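Local atomic coordinates of alpha-glucosidase (Bacteroides thetaiotaomicron, PDB entry 5XFM), a protein that probably hydrolyses terminal beta-L-arabinopyranosyl and alpha-galactosyl linkages as a calcium-binding, bifunctional member of glycoside hydrolase family 97. Residues R387-K390 with W391-S394; D380-I383 with I384-E388. The protein carries 1 engineered substitution. All blocks are in the same frame, centred on the assembly; numbering follows the deposited sequence.

Contact 1. Residues R387-K390 with W391-S394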
ATOM      1  N   ARG A 387       6.191 -16.617  23.538  1.00 21.22           N
ATOM      2  CA  ARG A 387       7.452 -16.755  24.280  1.00 22.59           C
ATOM      3  C   ARG A 387       8.502 -15.751  23.764  1.00 22.18           C
ATOM      4  O   ARG A 387       9.131 -14.988  24.531  1.00 21.53           O
ATOM      5  CB  ARG A 387       7.966 -18.190  24.160  1.00 16.04           C
ATOM      6  CG  ARG A 387       9.281 -18.470  24.875  1.00 18.37           C
ATOM      7  CD  ARG A 387       9.606 -19.959  24.821  1.00 15.47           C
ATOM      8  NE  ARG A 387       8.573 -20.735  25.503  1.00 23.61           N
ATOM      9  CZ  ARG A 387       7.913 -21.752  24.958  1.00 24.57           C
ATOM     10  NH1 ARG A 387       8.183 -22.129  23.717  1.00 22.24           N
ATOM     11  NH2 ARG A 387       6.975 -22.390  25.651  1.00 22.09           N
ATOM     12  N   GLU A 388       8.640 -15.733  22.443  1.00 24.77           N
ATOM     13  CA  GLU A 388       9.561 -14.837  21.769  1.00 22.37           C
ATOM     14  C   GLU A 388       9.271 -13.388  22.106  1.00 19.06           C
ATOM     15  O   GLU A 388      10.169 -12.652  22.504  1.00 15.26           O
ATOM     16  CB  GLU A 388       9.488 -15.047  20.257  1.00 23.70           C
ATOM     17  CG  GLU A 388      10.596 -14.366  19.478  1.00 21.23           C
ATOM     18  CD  GLU A 388      11.938 -15.051  19.638  1.00 24.98           C
ATOM     19  OE1 GLU A 388      11.965 -16.241  20.025  1.00 27.15           O
ATOM     20  OE2 GLU A 388      12.966 -14.398  19.371  1.00 22.83           O
ATOM     21  N   MET A 389       8.001 -13.005  22.000  1.00 23.13           N
ATOM     22  CA  MET A 389       7.571 -11.621  22.180  1.00 15.32           C
ATOM     23  C   MET A 389       7.692 -11.156  23.633  1.00 20.58           C
ATOM     24  O   MET A 389       7.900  -9.971  23.904  1.00 17.04           O
ATOM     25  CB  MET A 389       6.132 -11.453  21.681  1.00 19.14           C
ATOM     26  CG  MET A 389       6.010 -11.360  20.159  1.00 22.43           C
ATOM     27  SD  MET A 389       4.302 -11.312  19.536  1.00 22.60           S
ATOM     28  CE  MET A 389       4.603 -11.289  17.767  1.00 13.40           C
ATOM     29  N   LYS A 390       7.530 -12.091  24.562  1.00 21.34           N
ATOM     30  CA  LYS A 390       7.833 -11.844  25.967  1.00 23.50           C
ATOM     31  C   LYS A 390       9.307 -11.485  26.120  1.00 22.91           C
ATOM     32  O   LYS A 390       9.654 -10.521  26.819  1.00 20.63           O
ATOM     33  CB  LYS A 390       7.496 -13.070  26.822  1.00 26.66           C
ATOM     34  CG  LYS A 390       7.734 -12.865  28.305  1.00 34.40           C
ATOM     35  CD  LYS A 390       6.431 -12.957  29.087  1.00 52.05           C
ATOM     36  CE  LYS A 390       6.682 -13.133  30.585  1.00 57.24           C
ATOM     37  NZ  LYS A 390       7.542 -14.308  30.903  1.00 55.02           N
ATOM     38  N   TRP A 391      10.172 -12.283  25.491  1.00 22.73           N
ATOM     39  CA  TRP A 391      11.605 -11.961  25.497  1.00 24.98           C
ATOM     40  C   TRP A 391      11.866 -10.565  24.902  1.00 21.49           C
ATOM     41  O   TRP A 391      12.560  -9.739  25.513  1.00 22.68           O
ATOM     42  CB  TRP A 391      12.407 -13.024  24.739  1.00 23.21           C
ATOM     43  CG  TRP A 391      13.873 -12.716  24.604  1.00 26.31           C
ATOM     44  CD1 TRP A 391      14.822 -12.806  25.586  1.00 23.88           C
ATOM     45  CD2 TRP A 391      14.564 -12.293  23.418  1.00 24.88           C
ATOM     46  NE1 TRP A 391      16.056 -12.453  25.086  1.00 27.90           N
ATOM     47  CE2 TRP A 391      15.926 -12.138  23.758  1.00 24.36           C
ATOM     48  CE3 TRP A 391      14.166 -12.031  22.105  1.00 23.15           C
ATOM     49  CZ2 TRP A 391      16.885 -11.727  22.832  1.00 25.08           C
ATOM     50  CZ3 TRP A 391      15.117 -11.621  21.183  1.00 20.11           C
ATOM     51  CH2 TRP A 391      16.461 -11.474  21.552  1.00 28.02           C
ATOM     52  N   LEU A 392      11.294 -10.303  23.725  1.00 20.58           N
ATOM     53  CA  LEU A 392      11.458  -9.012  23.052  1.00 20.86           C
ATOM     54  C   LEU A 392      11.078  -7.862  23.963  1.00 24.78           C
ATOM     55  O   LEU A 392      11.846  -6.910  24.118  1.00 22.27           O
ATOM     56  CB  LEU A 392      10.613  -8.926  21.768  1.00 23.31           C
ATOM     57  CG  LEU A 392      11.061  -9.513  20.418  1.00 24.46           C
ATOM     58  CD1 LEU A 392      11.568 -10.905  20.533  1.00 27.73           C
ATOM     59  CD2 LEU A 392       9.938  -9.494  19.408  1.00 18.83           C
ATOM     60  N   GLN A 393       9.906  -7.975  24.584  1.00 20.62           N
ATOM     61  CA  GLN A 393       9.387  -6.922  25.440  1.00 18.57           C
ATOM     62  C   GLN A 393      10.229  -6.726  26.689  1.00 21.04           C
ATOM     63  O   GLN A 393      10.475  -5.595  27.114  1.00 23.81           O
ATOM     64  CB  GLN A 393       7.954  -7.241  25.852  1.00 22.14           C
ATOM     65  CG  GLN A 393       7.263  -6.111  26.576  1.00 15.23           C
ATOM     66  CD  GLN A 393       5.865  -6.488  26.995  1.00 20.15           C
ATOM     67  OE1 GLN A 393       5.564  -7.666  27.186  1.00 24.00           O
ATOM     68  NE2 GLN A 393       4.995  -5.495  27.119  1.00 11.68           N
ATOM     69  N   SER A 394      10.669  -7.832  27.275  1.00 17.50           N
ATOM     70  CA  SER A 394      11.561  -7.772  28.426  1.00 23.82           C
ATOM     71  C   SER A 394      12.868  -7.054  28.061  1.00 26.62           C
ATOM     72  O   SER A 394      13.455  -6.358  28.891  1.00 25.45           O
ATOM     73  CB  SER A 394      11.840  -9.181  28.959  1.00 20.11           C
ATOM     74  OG  SER A 394      12.804  -9.849  28.162  1.00 25.29           O
TER

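Contact 2. Residues D380-I383 with I384-E388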
ATOM      1  N   ASP A 380       5.125 -18.510  13.685  1.00 21.33           N
ATOM      2  CA  ASP A 380       3.988 -19.250  13.137  1.00 21.11           C
ATOM      3  C   ASP A 380       3.229 -20.029  14.208  1.00 22.20           C
ATOM      4  O   ASP A 380       2.045 -20.311  14.059  1.00 23.18           O
ATOM      5  CB  ASP A 380       4.461 -20.210  12.044  1.00 20.04           C
ATOM      6  CG  ASP A 380       5.475 -21.223  12.555  1.00 28.13           C
ATOM      7  OD1 ASP A 380       6.467 -20.812  13.201  1.00 25.34           O
ATOM      8  OD2 ASP A 380       5.282 -22.432  12.308  1.00 27.33           O
ATOM      9  N   ASN A 381       3.913 -20.352  15.297  1.00 20.83           N
ATOM     10  CA  ASN A 381       3.311 -21.090  16.401  1.00 17.19           C
ATOM     11  C   ASN A 381       3.066 -20.146  17.560  1.00 20.30           C
ATOM     12  O   ASN A 381       4.006 -19.535  18.066  1.00 19.61           O
ATOM     13  CB  ASN A 381       4.212 -22.254  16.816  1.00 22.34           C
ATOM     14  CG  ASN A 381       3.702 -22.998  18.040  1.00 17.69           C
ATOM     15  OD1 ASN A 381       3.937 -22.575  19.167  1.00 16.02           O
ATOM     16  ND2 ASN A 381       3.043 -24.130  17.822  1.00 16.24           N
ATOM     17  N   ALA A 382       1.799 -20.014  17.952  1.00 13.05           N
ATOM     18  CA  ALA A 382       1.373 -19.036  18.946  1.00 17.39           C
ATOM     19  C   ALA A 382       2.147 -19.149  20.254  1.00 15.57           C
ATOM     20  O   ALA A 382       2.569 -18.143  20.815  1.00 17.26           O
ATOM     21  CB  ALA A 382      -0.140 -19.178  19.216  1.00 20.18           C
ATOM     22  N   ILE A 383       2.338 -20.372  20.735  1.00 14.67           N
ATOM     23  CA  ILE A 383       3.095 -20.583  21.966  1.00 20.24           C
ATOM     24  C   ILE A 383       4.514 -20.021  21.865  1.00 16.92           C
ATOM     25  O   ILE A 383       4.943 -19.204  22.694  1.00 17.57           O
ATOM     26  CB  ILE A 383       3.170 -22.076  22.320  1.00 22.95           C
ATOM     27  CG1 ILE A 383       1.782 -22.598  22.696  1.00 17.13           C
ATOM     28  CG2 ILE A 383       4.166 -22.311  23.455  1.00 19.29           C
ATOM     29  CD1 ILE A 383       1.667 -24.118  22.688  1.00 15.07           C
ATOM     30  N   ILE A 384       5.229 -20.462  20.833  1.00 18.61           N
ATOM     31  CA  ILE A 384       6.606 -20.041  20.604  1.00 13.94           C
ATOM     32  C   ILE A 384       6.679 -18.546  20.322  1.00 18.12           C
ATOM     33  O   ILE A 384       7.594 -17.862  20.788  1.00 19.84           O
ATOM     34  CB  ILE A 384       7.229 -20.831  19.438  1.00 21.12           C
ATOM     35  CG1 ILE A 384       7.338 -22.308  19.813  1.00 18.65           C
ATOM     36  CG2 ILE A 384       8.596 -20.282  19.058  1.00 16.09           C
ATOM     37  CD1 ILE A 384       7.749 -23.188  18.667  1.00 22.27           C
ATOM     38  N   ARG A 385       5.686 -18.040  19.596  1.00 16.42           N
ATOM     39  CA  ARG A 385       5.629 -16.628  19.233  1.00 16.50           C
ATOM     40  C   ARG A 385       5.468 -15.742  20.461  1.00 23.94           C
ATOM     41  O   ARG A 385       6.158 -14.731  20.605  1.00 23.24           O
ATOM     42  CB  ARG A 385       4.481 -16.369  18.244  1.00 15.71           C
ATOM     43  CG  ARG A 385       4.357 -14.911  17.810  1.00 15.89           C
ATOM     44  CD  ARG A 385       3.254 -14.720  16.775  1.00 18.51           C
ATOM     45  NE  ARG A 385       1.956 -15.185  17.257  1.00 18.74           N
ATOM     46  CZ  ARG A 385       1.206 -16.076  16.615  1.00 17.95           C
ATOM     47  NH1 ARG A 385       1.627 -16.589  15.467  1.00 15.66           N
ATOM     48  NH2 ARG A 385       0.041 -16.452  17.118  1.00 19.02           N
ATOM     49  N   LYS A 386       4.548 -16.114  21.341  1.00 18.69           N
ATOM     50  CA  LYS A 386       4.349 -15.340  22.555  1.00 21.69           C
ATOM     51  C   LYS A 386       5.564 -15.445  23.486  1.00 19.24           C
ATOM     52  O   LYS A 386       5.952 -14.461  24.114  1.00 15.78           O
ATOM     53  CB  LYS A 386       3.064 -15.779  23.262  1.00 18.10           C
ATOM     54  CG  LYS A 386       1.810 -15.329  22.534  1.00 19.07           C
ATOM     55  CD  LYS A 386       0.535 -15.805  23.209  1.00 23.06           C
ATOM     56  CE  LYS A 386       0.385 -17.306  23.132  1.00 20.17           C
ATOM     57  NZ  LYS A 386      -0.783 -17.790  23.919  1.00 16.98           N
ATOM     58  N   ARG A 387       6.191 -16.617  23.538  1.00 21.22           N
ATOM     59  CA  ARG A 387       7.452 -16.755  24.280  1.00 22.59           C
ATOM     60  C   ARG A 387       8.502 -15.751  23.764  1.00 22.18           C
ATOM     61  O   ARG A 387       9.131 -14.988  24.531  1.00 21.53           O
ATOM     62  CB  ARG A 387       7.966 -18.190  24.160  1.00 16.04           C
ATOM     63  CG  ARG A 387       9.281 -18.470  24.875  1.00 18.37           C
ATOM     64  CD  ARG A 387       9.606 -19.959  24.821  1.00 15.47           C
ATOM     65  NE  ARG A 387       8.573 -20.735  25.503  1.00 23.61           N
ATOM     66  CZ  ARG A 387       7.913 -21.752  24.958  1.00 24.57           C
ATOM     67  NH1 ARG A 387       8.183 -22.129  23.717  1.00 22.24           N
ATOM     68  NH2 ARG A 387       6.975 -22.390  25.651  1.00 22.09           N
ATOM     69  N   GLU A 388       8.640 -15.733  22.443  1.00 24.77           N
ATOM     70  CA  GLU A 388       9.561 -14.837  21.769  1.00 22.37           C
ATOM     71  C   GLU A 388       9.271 -13.388  22.106  1.00 19.06           C
ATOM     72  O   GLU A 388      10.169 -12.652  22.504  1.00 15.26           O
ATOM     73  CB  GLU A 388       9.488 -15.047  20.257  1.00 23.70           C
ATOM     74  CG  GLU A 388      10.596 -14.366  19.478  1.00 21.23           C
ATOM     75  CD  GLU A 388      11.938 -15.051  19.638  1.00 24.98           C
ATOM     76  OE1 GLU A 388      11.965 -16.241  20.025  1.00 27.15           O
ATOM     77  OE2 GLU A 388      12.966 -14.398  19.371  1.00 22.83           O
TER

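Contact 1. Residues R387-K390 with W391-S394
Glu388 and Leu392, one helical turn apart, form the tight side of this contact. CG of Glu388 lies 3.7 Å from CD1 of Leu392, a van der Waals approach between the two side chains. The backbone O of Glu388 also accepts Leu392 N at 2.9 Å. Glu388 has CG anti to its N (chi1 -168°) and then bends at chi2, about the CB-CG bond, a course that takes the carboxylate alongside the Trp391 indole; OE2 is 3.8 Å from CE3, the carboxylate and ring planes inclined at 59°. The acid is buried, but both oxygens have partners beyond the helix: OE1 makes a salt bridge with Arg378, OE2 a hydrogen bond with His341. The other side of the helix is looser. Lys390 and Gln393 are exposed and touch the other segment mainly through CB, against Trp391 N and Met389 O respectively, while Ser394 turns OG back to Trp391 O at 2.7 Å, in addition to its N bond to Lys390 O. Met389 and Leu392 reach Ile400 of strand 399-403, Met389 also touches helix 410-425, and Trp391 and Leu392 rest on Tyr362 of strand 357-363.

Contact 2. Residues D380-I383 with I384-E388
Ile383 meets Arg387 one turn further along the helix, and Ile383, Arg385 and Ala382 account for much of the burial in this first turn. Methyl CG2 of Ile383 is 3.6 Å from NH2 of Arg387; the two side chains run side by side in the same direction, and a bend at chi3 (-62°) brings the guanidinium round to that methyl. Arg387 N also bonds to Ile383 O at 3.0 Å. Arg385 folds back toward the helix start: its guanidinium presents one face to Ala382 CA, which lies 3.4 Å above the plane near the rim, and NH2 is 3.4 Å from Ala382 CB. Among its outside partners are Met379 O, for NH1, and Asp422 of helix 410-425, in a salt bridge with NE; these bonds help fix the rotation of the guanidinium. Right before the helix, Asn381 OD1 accepts Ile384 N at 3.0 Å, nearly straight (N-H...O 171°) and in the plane of the side-chain carbonyl. Arg385 N donates to Asn381 O at 2.7 Å. A side-chain acceptor just before the first turn, bonded to the amide three positions on, is a classic asparagine N-cap, here opening helix 382-395 of a beta-alpha-beta unit.

Both contacts lie on helix 382-395 and their centres are about 9 Å apart. Contact 2 comes first along the chain, covering the N-cap and opening turns; contact 1 continues from Arg387 and Glu388, which the two share, towards the C-terminal turns. The helix connects strand 357-363 to strand 399-403, parallel neighbours in the beta-sheet of the glycoside hydrolase 97 catalytic region, which belongs to the TIM-barrel clan. Arg385 in contact 2 and Met389 in contact 1 both reach helix 410-425, so this flank packs on helix 410-425 from Arg385 to Met389, while both contacts also have an exposed side.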